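Flagellar brake protein YcgR (Escherichia coli K-12, PDB 5Y6H) acts as a flagellar brake that, when bound to cyclic di-GMP, engages elements of the flagellar motor and slows it, lowering motility. Local coordinates at residues Leu32-Lys42 against Leu53-Asn62. Residues are numbered along the deposited sequence; the frame is centred on the assembly and turned at random.
Sequences LSWNGGQLISK and LDFGSQAEDN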
ATOM      1  N   LEU A  32       2.950  -4.951  -3.935  1.00 16.63           N
ATOM      2  CA  LEU A  32       3.855  -4.840  -2.797  1.00 20.42           C
ATOM      3  C   LEU A  32       5.210  -5.378  -3.228  1.00 19.70           C
ATOM      4  O   LEU A  32       5.311  -6.532  -3.658  1.00 21.47           O
ATOM      5  CB  LEU A  32       3.338  -5.624  -1.589  1.00 22.30           C
ATOM      6  CG  LEU A  32       2.355  -4.990  -0.598  1.00 30.79           C
ATOM      7  CD1 LEU A  32       1.250  -4.204  -1.297  1.00 26.15           C
ATOM      8  CD2 LEU A  32       1.757  -6.066   0.305  1.00 25.51           C
ATOM      9  N   SER A  33       6.244  -4.551  -3.121  1.00 17.51           N
ATOM     10  CA  SER A  33       7.589  -4.945  -3.509  1.00 18.78           C
ATOM     11  C   SER A  33       8.542  -4.799  -2.331  1.00 24.90           C
ATOM     12  O   SER A  33       8.465  -3.828  -1.571  1.00 23.26           O
ATOM     13  CB  SER A  33       8.089  -4.113  -4.694  1.00 23.85           C
ATOM     14  OG  SER A  33       7.239  -4.252  -5.823  1.00 29.73           O
ATOM     15  N   TRP A  34       9.443  -5.769  -2.182  1.00 19.67           N
ATOM     16  CA  TRP A  34      10.457  -5.737  -1.138  1.00 20.59           C
ATOM     17  C   TRP A  34      11.765  -6.271  -1.704  1.00 23.12           C
ATOM     18  O   TRP A  34      11.825  -6.765  -2.831  1.00 27.04           O
ATOM     19  CB  TRP A  34      10.029  -6.553   0.089  1.00 25.81           C
ATOM     20  CG  TRP A  34       9.879  -8.021  -0.188  1.00 26.00           C
ATOM     21  CD1 TRP A  34      10.775  -9.011   0.103  1.00 26.59           C
ATOM     22  CD2 TRP A  34       8.762  -8.664  -0.812  1.00 25.13           C
ATOM     23  NE1 TRP A  34      10.284 -10.229  -0.302  1.00 28.49           N
ATOM     24  CE2 TRP A  34       9.049 -10.041  -0.868  1.00 29.95           C
ATOM     25  CE3 TRP A  34       7.550  -8.205  -1.332  1.00 30.04           C
ATOM     26  CZ2 TRP A  34       8.165 -10.964  -1.420  1.00 28.75           C
ATOM     27  CZ3 TRP A  34       6.672  -9.124  -1.876  1.00 30.63           C
ATOM     28  CH2 TRP A  34       6.984 -10.486  -1.918  1.00 31.01           C
ATOM     29  N   ASN A  35      12.825  -6.160  -0.905  1.00 22.50           N
ATOM     30  CA  ASN A  35      14.115  -6.710  -1.296  1.00 26.35           C
ATOM     31  C   ASN A  35      14.025  -8.230  -1.353  1.00 29.21           C
ATOM     32  O   ASN A  35      14.222  -8.906  -0.339  1.00 29.84           O
ATOM     33  CB  ASN A  35      15.211  -6.261  -0.325  1.00 28.81           C
ATOM     34  CG  ASN A  35      16.599  -6.557  -0.843  1.00 36.70           C
ATOM     35  OD1 ASN A  35      16.802  -6.687  -2.048  1.00 38.38           O
ATOM     36  ND2 ASN A  35      17.564  -6.664   0.063  1.00 38.07           N
ATOM     37  N   GLY A  36      13.692  -8.776  -2.521  1.00 32.45           N
ATOM     38  CA  GLY A  36      13.551 -10.213  -2.646  1.00 33.18           C
ATOM     39  C   GLY A  36      12.349 -10.701  -3.436  1.00 34.97           C
ATOM     40  O   GLY A  36      12.327 -11.862  -3.852  1.00 31.44           O
ATOM     41  N   GLY A  37      11.344  -9.858  -3.650  1.00 32.55           N
ATOM     42  CA  GLY A  37      10.191 -10.306  -4.410  1.00 30.07           C
ATOM     43  C   GLY A  37       9.113  -9.247  -4.495  1.00 27.91           C
ATOM     44  O   GLY A  37       9.321  -8.087  -4.132  1.00 20.92           O
ATOM     45  N   GLN A  38       7.952  -9.672  -5.000  1.00 25.23           N
ATOM     46  CA  GLN A  38       6.782  -8.812  -5.141  1.00 24.12           C
ATOM     47  C   GLN A  38       5.521  -9.668  -5.115  1.00 23.02           C
ATOM     48  O   GLN A  38       5.561 -10.872  -5.383  1.00 22.61           O
ATOM     49  CB  GLN A  38       6.835  -7.979  -6.428  1.00 24.06           C
ATOM     50  CG  GLN A  38       6.818  -8.794  -7.707  1.00 35.37           C
ATOM     51  CD  GLN A  38       6.751  -7.923  -8.947  1.00 44.95           C
ATOM     52  OE1 GLN A  38       5.728  -7.874  -9.630  1.00 49.45           O
ATOM     53  NE2 GLN A  38       7.843  -7.226  -9.240  1.00 37.86           N
ATOM     54  N   LEU A  39       4.394  -9.035  -4.785  1.00 18.04           N
ATOM     55  CA  LEU A  39       3.104  -9.716  -4.811  1.00 16.84           C
ATOM     56  C   LEU A  39       2.006  -8.714  -5.142  1.00 20.33           C
ATOM     57  O   LEU A  39       2.191  -7.500  -5.034  1.00 22.09           O
ATOM     58  CB  LEU A  39       2.798 -10.428  -3.481  1.00 26.32           C
ATOM     59  CG  LEU A  39       2.553  -9.632  -2.192  1.00 19.85           C
ATOM     60  CD1 LEU A  39       1.107  -9.147  -2.053  1.00 19.73           C
ATOM     61  CD2 LEU A  39       2.923 -10.482  -0.985  1.00 26.71           C
ATOM     62  N   ILE A  40       0.849  -9.245  -5.536  1.00 21.19           N
ATOM     63  CA  ILE A  40      -0.309  -8.438  -5.912  1.00 20.80           C
ATOM     64  C   ILE A  40      -1.302  -8.450  -4.757  1.00 20.68           C
ATOM     65  O   ILE A  40      -1.658  -9.521  -4.246  1.00 19.48           O
ATOM     66  CB  ILE A  40      -0.957  -8.959  -7.207  1.00 25.77           C
ATOM     67  CG1 ILE A  40       0.039  -8.894  -8.370  1.00 24.64           C
ATOM     68  CG2 ILE A  40      -2.213  -8.161  -7.540  1.00 26.90           C
ATOM     69  CD1 ILE A  40       0.776  -7.570  -8.484  1.00 33.23           C
ATOM     70  N   SER A  41      -1.749  -7.267  -4.349  1.00 19.11           N
ATOM     71  CA  SER A  41      -2.613  -7.119  -3.180  1.00 16.07           C
ATOM     72  C   SER A  41      -3.743  -6.157  -3.540  1.00 19.25           C
ATOM     73  O   SER A  41      -4.063  -5.947  -4.716  1.00 19.38           O
ATOM     74  CB  SER A  41      -1.779  -6.662  -1.968  1.00 18.73           C
ATOM     75  OG  SER A  41      -2.579  -6.383  -0.828  1.00 16.93           O
ATOM     76  N   LYS A  42      -4.354  -5.585  -2.521  1.00 18.58           N
ATOM     77  CA  LYS A  42      -5.447  -4.647  -2.664  1.00 20.24           C
ATOM     78  C   LYS A  42      -5.711  -3.932  -1.325  1.00 15.78           C
ATOM     79  O   LYS A  42      -5.543  -4.513  -0.296  1.00 17.23           O
ATOM     80  CB  LYS A  42      -6.699  -5.372  -3.132  1.00 29.45           C
ATOM     81  CG  LYS A  42      -7.778  -4.458  -3.643  1.00 38.61           C
ATOM     82  CD  LYS A  42      -9.050  -5.213  -3.938  1.00 48.65           C
ATOM     83  CE  LYS A  42      -8.896  -6.139  -5.138  1.00 59.36           C
ATOM     84  NZ  LYS A  42      -8.391  -5.574  -6.433  1.00 63.43           N
ATOM     85  N   LEU A  53      -4.373  -4.538   4.091  1.00 15.98           N
ATOM     86  CA  LEU A  53      -3.982  -4.985   2.760  1.00 16.24           C
ATOM     87  C   LEU A  53      -4.203  -6.486   2.613  1.00 17.66           C
ATOM     88  O   LEU A  53      -3.941  -7.255   3.543  1.00 21.91           O
ATOM     89  CB  LEU A  53      -2.509  -4.654   2.479  1.00 14.35           C
ATOM     90  CG  LEU A  53      -2.077  -3.205   2.721  1.00 15.13           C
ATOM     91  CD1 LEU A  53      -0.561  -3.073   2.700  1.00 21.42           C
ATOM     92  CD2 LEU A  53      -2.706  -2.274   1.689  1.00 23.50           C
ATOM     93  N   ASP A  54      -4.665  -6.901   1.435  1.00 17.81           N
ATOM     94  CA  ASP A  54      -4.906  -8.315   1.172  1.00 18.33           C
ATOM     95  C   ASP A  54      -3.597  -9.100   1.116  1.00 18.41           C
ATOM     96  O   ASP A  54      -2.562  -8.601   0.662  1.00 17.67           O
ATOM     97  CB  ASP A  54      -5.668  -8.485  -0.148  1.00 20.72           C
ATOM     98  CG  ASP A  54      -6.393  -9.818  -0.246  1.00 29.27           C
ATOM     99  OD1 ASP A  54      -6.515 -10.519   0.780  1.00 28.15           O
ATOM    100  OD2 ASP A  54      -6.843 -10.170  -1.360  1.00 28.17           O
ATOM    101  N   PHE A  55      -3.652 -10.346   1.587  1.00 20.52           N
ATOM    102  CA  PHE A  55      -2.551 -11.278   1.377  1.00 19.10           C
ATOM    103  C   PHE A  55      -2.397 -11.583  -0.108  1.00 23.24           C
ATOM    104  O   PHE A  55      -3.353 -11.500  -0.885  1.00 21.12           O
ATOM    105  CB  PHE A  55      -2.800 -12.588   2.134  1.00 20.20           C
ATOM    106  CG  PHE A  55      -2.116 -12.676   3.475  1.00 23.69           C
ATOM    107  CD1 PHE A  55      -1.796 -13.915   4.014  1.00 21.05           C
ATOM    108  CD2 PHE A  55      -1.811 -11.534   4.203  1.00 23.70           C
ATOM    109  CE1 PHE A  55      -1.171 -14.022   5.247  1.00 18.77           C
ATOM    110  CE2 PHE A  55      -1.187 -11.629   5.443  1.00 22.19           C
ATOM    111  CZ  PHE A  55      -0.867 -12.876   5.965  1.00 21.83           C
ATOM    112  N   GLY A  56      -1.175 -11.944  -0.505  1.00 22.27           N
ATOM    113  CA  GLY A  56      -0.965 -12.520  -1.814  1.00 22.05           C
ATOM    114  C   GLY A  56      -1.384 -13.980  -1.849  1.00 22.15           C
ATOM    115  O   GLY A  56      -1.656 -14.606  -0.826  1.00 22.64           O
ATOM    116  N   SER A  57      -1.439 -14.534  -3.062  1.00 23.29           N
ATOM    117  CA  SER A  57      -1.893 -15.909  -3.219  1.00 25.15           C
ATOM    118  C   SER A  57      -0.850 -16.943  -2.806  1.00 26.75           C
ATOM    119  O   SER A  57      -1.225 -18.073  -2.475  1.00 29.25           O
ATOM    120  CB  SER A  57      -2.321 -16.161  -4.667  1.00 35.61           C
ATOM    121  OG  SER A  57      -1.253 -15.922  -5.568  1.00 40.63           O
ATOM    122  N   GLN A  58       0.436 -16.597  -2.813  1.00 25.45           N
ATOM    123  CA  GLN A  58       1.503 -17.540  -2.488  1.00 24.12           C
ATOM    124  C   GLN A  58       1.975 -17.295  -1.060  1.00 27.91           C
ATOM    125  O   GLN A  58       2.414 -16.188  -0.730  1.00 24.86           O
ATOM    126  CB  GLN A  58       2.669 -17.411  -3.469  1.00 31.53           C
ATOM    127  CG  GLN A  58       2.259 -17.491  -4.932  1.00 39.70           C
ATOM    128  CD  GLN A  58       1.521 -18.773  -5.261  1.00 48.11           C
ATOM    129  OE1 GLN A  58       1.879 -19.850  -4.780  1.00 46.01           O
ATOM    130  NE2 GLN A  58       0.481 -18.666  -6.083  1.00 55.04           N
ATOM    131  N   ALA A  59       1.905 -18.338  -0.226  1.00 25.47           N
ATOM    132  CA  ALA A  59       2.176 -18.183   1.201  1.00 25.71           C
ATOM    133  C   ALA A  59       3.605 -17.721   1.461  1.00 25.47           C
ATOM    134  O   ALA A  59       3.851 -16.939   2.387  1.00 23.33           O
ATOM    135  CB  ALA A  59       1.904 -19.499   1.931  1.00 29.67           C
ATOM    136  N   GLU A  60       4.568 -18.201   0.667  1.00 19.20           N
ATOM    137  CA  GLU A  60       5.953 -17.803   0.897  1.00 19.16           C
ATOM    138  C   GLU A  60       6.162 -16.314   0.643  1.00 20.46           C
ATOM    139  O   GLU A  60       7.026 -15.695   1.276  1.00 21.59           O
ATOM    140  CB  GLU A  60       6.903 -18.638   0.032  1.00 22.44           C
ATOM    141  CG  GLU A  60       6.773 -18.420  -1.468  1.00 24.88           C
ATOM    142  CD  GLU A  60       5.805 -19.386  -2.120  1.00 30.68           C
ATOM    143  OE1 GLU A  60       5.986 -19.679  -3.320  1.00 33.67           O
ATOM    144  OE2 GLU A  60       4.866 -19.852  -1.439  1.00 27.96           O
ATOM    145  N   ASP A  61       5.386 -15.722  -0.270  1.00 24.05           N
ATOM    146  CA  ASP A  61       5.469 -14.279  -0.486  1.00 20.91           C
ATOM    147  C   ASP A  61       4.982 -13.512   0.736  1.00 20.87           C
ATOM    148  O   ASP A  61       5.576 -12.497   1.119  1.00 18.63           O
ATOM    149  CB  ASP A  61       4.653 -13.874  -1.713  1.00 20.80           C
ATOM    150  CG  ASP A  61       5.240 -14.393  -3.005  1.00 29.05           C
ATOM    151  OD1 ASP A  61       6.433 -14.767  -3.013  1.00 28.20           O
ATOM    152  OD2 ASP A  61       4.504 -14.425  -4.014  1.00 28.33           O
ATOM    153  N   ASN A  62       3.898 -13.976   1.355  1.00 22.36           N
ATOM    154  CA  ASN A  62       3.371 -13.289   2.527  1.00 15.83           C
ATOM    155  C   ASN A  62       4.345 -13.363   3.697  1.00 17.35           C
ATOM    156  O   ASN A  62       4.551 -12.369   4.406  1.00 19.97           O
ATOM    157  CB  ASN A  62       2.010 -13.878   2.893  1.00 20.30           C
ATOM    158  CG  ASN A  62       1.010 -13.751   1.759  1.00 19.52           C
ATOM    159  OD1 ASN A  62       0.988 -12.738   1.055  1.00 23.09           O
ATOM    160  ND2 ASN A  62       0.195 -14.779   1.561  1.00 19.58           N
TER
HETATM  161  O   HOH W   1       5.017 -13.576  -6.480  1.00 50.71           O
HETATM  162  O   HOH W   2      -4.112 -10.452  -3.474  1.00 35.83           O
HETATM  163  O   HOH W   3      -1.471 -12.693  -5.426  1.00 44.51           O
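In the PilZN domain, the N-terminal part of YcgR, the antiparallel hairpin of strands 37-47 and 50-54 comes apart where Ser41 and Lys42 face Asp54, and the second strand runs on through a loop into helix 59-67. The last direct backbone bond between the segments is Asp54 N to Lys42 O, 3.1 Å. One residue on, a side chain takes over: with chi1 at 175°, OG of Ser41 swings away from its own backbone N to the side of the carbonyl carbon, where it donates to a lone pair of Asp54 O at 2.7 Å, in the carbonyl plane.

Beyond this point water fills in. One molecule lies within hydrogen-bonding distance of Ile40 O and Phe55 O and bridges them, while another donates to Gln38 O and Asp61 OD2. Leu39 reaches into the fork, with CD1 near the backbone of Gly56 and CD2 against Asp61 CB and, at 3.6 Å, Asn62 OD1. That amide also ties the loop to the helix: OD1 accepts from Gly56 N (2.8 Å), and ND2 gives a nearly straight bond to Gly56 O (3.0 Å). Trp34, on the neighbouring strand, brings CH2 to 3.9 Å from Asp61 O; Ala64 and Val65 of the same helix also touch the indole.

The two bonds should fix the rotation of the Asn62 amide and help keep Gly56 next to Leu39 CD1. Contact between helix and hairpin itself rests on Leu39, Trp34 and the bridging water.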